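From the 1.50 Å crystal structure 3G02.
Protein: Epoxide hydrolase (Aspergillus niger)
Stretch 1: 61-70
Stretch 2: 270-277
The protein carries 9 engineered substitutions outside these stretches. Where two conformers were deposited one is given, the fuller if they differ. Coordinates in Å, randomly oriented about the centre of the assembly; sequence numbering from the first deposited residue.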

# COMPACT_ATOMS: atom_id res chain seq x y z
N TRP A 61 6.96 10.14 -15.72
CA TRP A 61 7.86 9.00 -15.61
C TRP A 61 7.15 7.72 -16.02
O TRP A 61 7.68 6.94 -16.83
N LEU A 62 5.96 7.48 -15.49
CA LEU A 62 5.24 6.24 -15.80
C LEU A 62 4.89 6.13 -17.28
O LEU A 62 5.04 5.05 -17.87
N THR A 63 4.42 7.23 -17.87
CA THR A 63 4.08 7.29 -19.29
C THR A 63 5.30 6.96 -20.15
O THR A 63 5.22 6.11 -21.04
N THR A 64 6.41 7.63 -19.85
CA THR A 64 7.67 7.45 -20.58
C THR A 64 8.22 6.03 -20.43
O THR A 64 8.67 5.43 -21.40
N MET A 65 8.15 5.49 -19.22
CA MET A 65 8.63 4.13 -18.97
C MET A 65 7.77 3.08 -19.66
O MET A 65 8.30 2.08 -20.15
N ARG A 66 6.45 3.30 -19.69
CA ARG A 66 5.54 2.40 -20.41
C ARG A 66 5.87 2.37 -21.90
O ARG A 66 5.92 1.30 -22.50
N GLU A 67 6.12 3.54 -22.47
CA GLU A 67 6.51 3.64 -23.88
C GLU A 67 7.84 2.94 -24.15
O GLU A 67 7.96 2.21 -25.14
N LYS A 68 8.82 3.17 -23.28
CA LYS A 68 10.12 2.51 -23.37
C LYS A 68 9.98 0.99 -23.29
O LYS A 68 10.60 0.26 -24.06
N TRP A 69 9.15 0.52 -22.36
CA TRP A 69 8.92 -0.91 -22.17
C TRP A 69 8.33 -1.55 -23.43
O TRP A 69 8.66 -2.69 -23.77
N LEU A 70 7.47 -0.81 -24.12
CA LEU A 70 6.82 -1.29 -25.33
C LEU A 70 7.70 -1.25 -26.58
O LEU A 70 7.73 -2.21 -27.36
N SER A 270 -1.28 -6.39 -13.29
CA SER A 270 -0.77 -5.60 -14.42
C SER A 270 0.71 -5.31 -14.22
O SER A 270 1.14 -4.97 -13.11
N PRO A 271 1.50 -5.43 -15.30
CA PRO A 271 2.93 -5.12 -15.19
C PRO A 271 3.19 -3.64 -14.88
O PRO A 271 4.23 -3.31 -14.31
N ILE A 272 2.24 -2.78 -15.24
CA ILE A 272 2.35 -1.35 -14.93
C ILE A 272 2.12 -1.08 -13.44
O ILE A 272 2.78 -0.21 -12.86
N ALA A 273 1.21 -1.83 -12.82
CA ALA A 273 1.06 -1.78 -11.36
C ALA A 273 2.37 -2.14 -10.67
O ALA A 273 2.83 -1.43 -9.79
N LEU A 274 2.97 -3.24 -11.11
CA LEU A 274 4.24 -3.67 -10.54
C LEU A 274 5.34 -2.62 -10.75
O LEU A 274 6.10 -2.31 -9.83
N LEU A 275 5.41 -2.07 -11.96
CA LEU A 275 6.41 -1.05 -12.28
C LEU A 275 6.27 0.19 -11.40
O LEU A 275 7.27 0.74 -10.94
N ALA A 276 5.04 0.64 -11.17
CA ALA A 276 4.82 1.82 -10.34
C ALA A 276 5.26 1.58 -8.90
O ALA A 276 5.98 2.40 -8.31
N TRP A 277 4.84 0.45 -8.33
CA TRP A 277 5.12 0.15 -6.93
C TRP A 277 6.61 -0.07 -6.68
O TRP A 277 7.17 0.48 -5.72

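One leucine organises this contact: Leu275 drops its side chain as a knob into a hole walled by Trp61, Leu62, Met65 and Trp69, residues drawn from successive turns of the facing helix, and not one hydrogen bond crosses between the stretches. The helices run at 128° to each other, and their axes come no closer than 11.0 Å. Large side chains, including two tryptophans, fill the gap.

Leu275 points toward the opposing helix with chi1 t and chi2 p, which splays its two methyls over different neighbours. CD1 meets the Trp61 ring, 3.8 Å from Trp61 CH2. CD2 lies deeper among the others, 3.9 Å from Leu62 CD1, 3.9 Å from Met65 CB and 3.8 Å from Trp69 CE3. Trp61 leaves its backbone sideways, yet its t rotamer carries the far end of the indole back to the contact. Met65 points toward the partner in an m, m, m rotamer; its CB gives the closest approach, and Met65 CE, at the end of the chain, comes back to 4.4 Å from Leu275 CD1.

A second leucine answers from the first helix. Leu62, also t and p, starts sideways and bends inward at its tip: CD2 rests 4.0 Å from Ile272 CG2, and CD1, besides meeting Leu275, reaches Ala276 CB at 4.4 Å. The backbones are nearest here, with 7.0 Å between Leu62 CA and Ala276 CA, and Ala276 offers just a methyl at this close approach.

Ile272, with both chi angles m, extends CD1 to within 4.1 Å of Trp69 CE3. Arg66 lends the aliphatic part of its side chain, with CB and CG both 3.9 Å from Ile272 CD1, while its NE and NH2 hydrogen-bond elsewhere in the structure.

Trp69 closes the other end. Its chi1 of -147° lies between wells, with chi2 at -9°, and the ring reaches the first turn of the second helix. Trp69 CH2 packs 3.6 Å from Pro271 CB, and Trp69 CZ3 comes 3.4 Å from Pro271 O, which sits at the ring edge; that oxygen already accepts from Leu275 N at 2.9 Å. The indole NE1 is satisfied elsewhere.

Just before this turn, Ser270 caps the helix, its OG accepting from Ile272 N at 3.1 Å. The rule to read here is division by face: Thr63, Thr64, Glu67, Lys68 and Leu70 stay clear of the partner, and the side-chain packing is apolar, with one backbone carbonyl, Pro271 O, at the Trp69 ring edge.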

# COMPACT_ATOMS: atom_id res chain seq x y z
CB TRP A 61 8.42 8.89 -14.19
CG TRP A 61 9.38 7.75 -14.01
CD1 TRP A 61 10.72 7.78 -14.23
CD2 TRP A 61 9.06 6.42 -13.59
NE1 TRP A 61 11.27 6.55 -13.97
CE2 TRP A 61 10.28 5.69 -13.57
CE3 TRP A 61 7.88 5.77 -13.22
CZ2 TRP A 61 10.34 4.35 -13.20
CZ3 TRP A 61 7.94 4.42 -12.86
CH2 TRP A 61 9.17 3.73 -12.85
CB LEU A 62 4.01 6.05 -14.91
CG LEU A 62 3.43 4.63 -14.93
CD1 LEU A 62 4.42 3.60 -14.41
CD2 LEU A 62 2.13 4.56 -14.14
CB THR A 63 3.54 8.69 -19.68
OG1 THR A 63 2.44 9.03 -18.83
CG2 THR A 63 3.09 8.73 -21.14
CB THR A 64 8.73 8.48 -20.12
OG1 THR A 64 8.26 9.80 -20.42
CG2 THR A 64 10.07 8.26 -20.82
CB MET A 65 8.72 3.85 -17.47
CG MET A 65 9.81 4.63 -16.77
SD MET A 65 11.47 4.09 -17.24
CE MET A 65 11.67 2.61 -16.25
CB ARG A 66 4.08 2.82 -20.20
CG ARG A 66 3.08 1.91 -20.91
CD ARG A 66 1.65 2.35 -20.68
NE ARG A 66 0.73 1.65 -21.58
CZ ARG A 66 0.46 2.05 -22.83
NH1 ARG A 66 1.03 3.14 -23.32
NH2 ARG A 66 -0.38 1.35 -23.58
CB GLU A 67 6.55 5.10 -24.33
CG GLU A 67 5.42 5.46 -25.28
CD GLU A 67 5.41 4.60 -26.54
OE1 GLU A 67 4.46 3.81 -26.70
OE2 GLU A 67 6.37 4.69 -27.35
CB LYS A 68 11.06 3.01 -22.27
CG LYS A 68 11.65 4.40 -22.53
CD LYS A 68 12.63 4.81 -21.45
CE LYS A 68 13.28 6.15 -21.78
NZ LYS A 68 14.14 6.63 -20.66
CB TRP A 69 7.98 -1.12 -20.99
CG TRP A 69 8.23 -2.36 -20.20
CD1 TRP A 69 9.07 -3.39 -20.51
CD2 TRP A 69 7.60 -2.71 -18.96
NE1 TRP A 69 9.01 -4.35 -19.52
CE2 TRP A 69 8.11 -3.96 -18.57
CE3 TRP A 69 6.65 -2.08 -18.15
CZ2 TRP A 69 7.71 -4.59 -17.39
CZ3 TRP A 69 6.24 -2.71 -16.99
CH2 TRP A 69 6.78 -3.94 -16.61
CB LEU A 70 5.54 -0.51 -25.60
CG LEU A 70 4.29 -0.84 -24.79
CD1 LEU A 70 3.24 0.25 -24.99
CD2 LEU A 70 3.74 -2.21 -25.15
CB SER A 270 -1.53 -4.28 -14.53
OG SER A 270 -0.83 -3.35 -15.34
CB PRO A 271 3.48 -5.49 -16.58
CG PRO A 271 2.29 -5.42 -17.49
CD PRO A 271 1.13 -5.87 -16.66
CB ILE A 272 1.43 -0.51 -15.86
CG1 ILE A 272 2.05 -0.45 -17.27
CG2 ILE A 272 1.17 0.89 -15.29
CD1 ILE A 272 3.37 0.27 -17.39
CB ALA A 273 -0.06 -2.71 -10.89
CB LEU A 274 4.65 -5.02 -11.13
CG LEU A 274 5.87 -5.69 -10.50
CD1 LEU A 274 5.58 -6.20 -9.10
CD2 LEU A 274 6.33 -6.82 -11.40
CB LEU A 275 6.34 -0.66 -13.77
CG LEU A 275 7.24 0.48 -14.26
CD1 LEU A 275 8.72 0.14 -14.15
CD2 LEU A 275 6.90 0.83 -15.70
CB ALA A 276 3.36 2.25 -10.40
CB TRP A 277 4.34 -1.10 -6.54
CG TRP A 277 4.35 -1.48 -5.08
CD1 TRP A 277 5.22 -2.33 -4.46
CD2 TRP A 277 3.41 -1.07 -4.07
NE1 TRP A 277 4.88 -2.48 -3.13
CE2 TRP A 277 3.78 -1.71 -2.87
CE3 TRP A 277 2.29 -0.23 -4.08
CZ2 TRP A 277 3.06 -1.54 -1.68
CZ3 TRP A 277 1.58 -0.04 -2.89
CH2 TRP A 277 1.98 -0.69 -1.70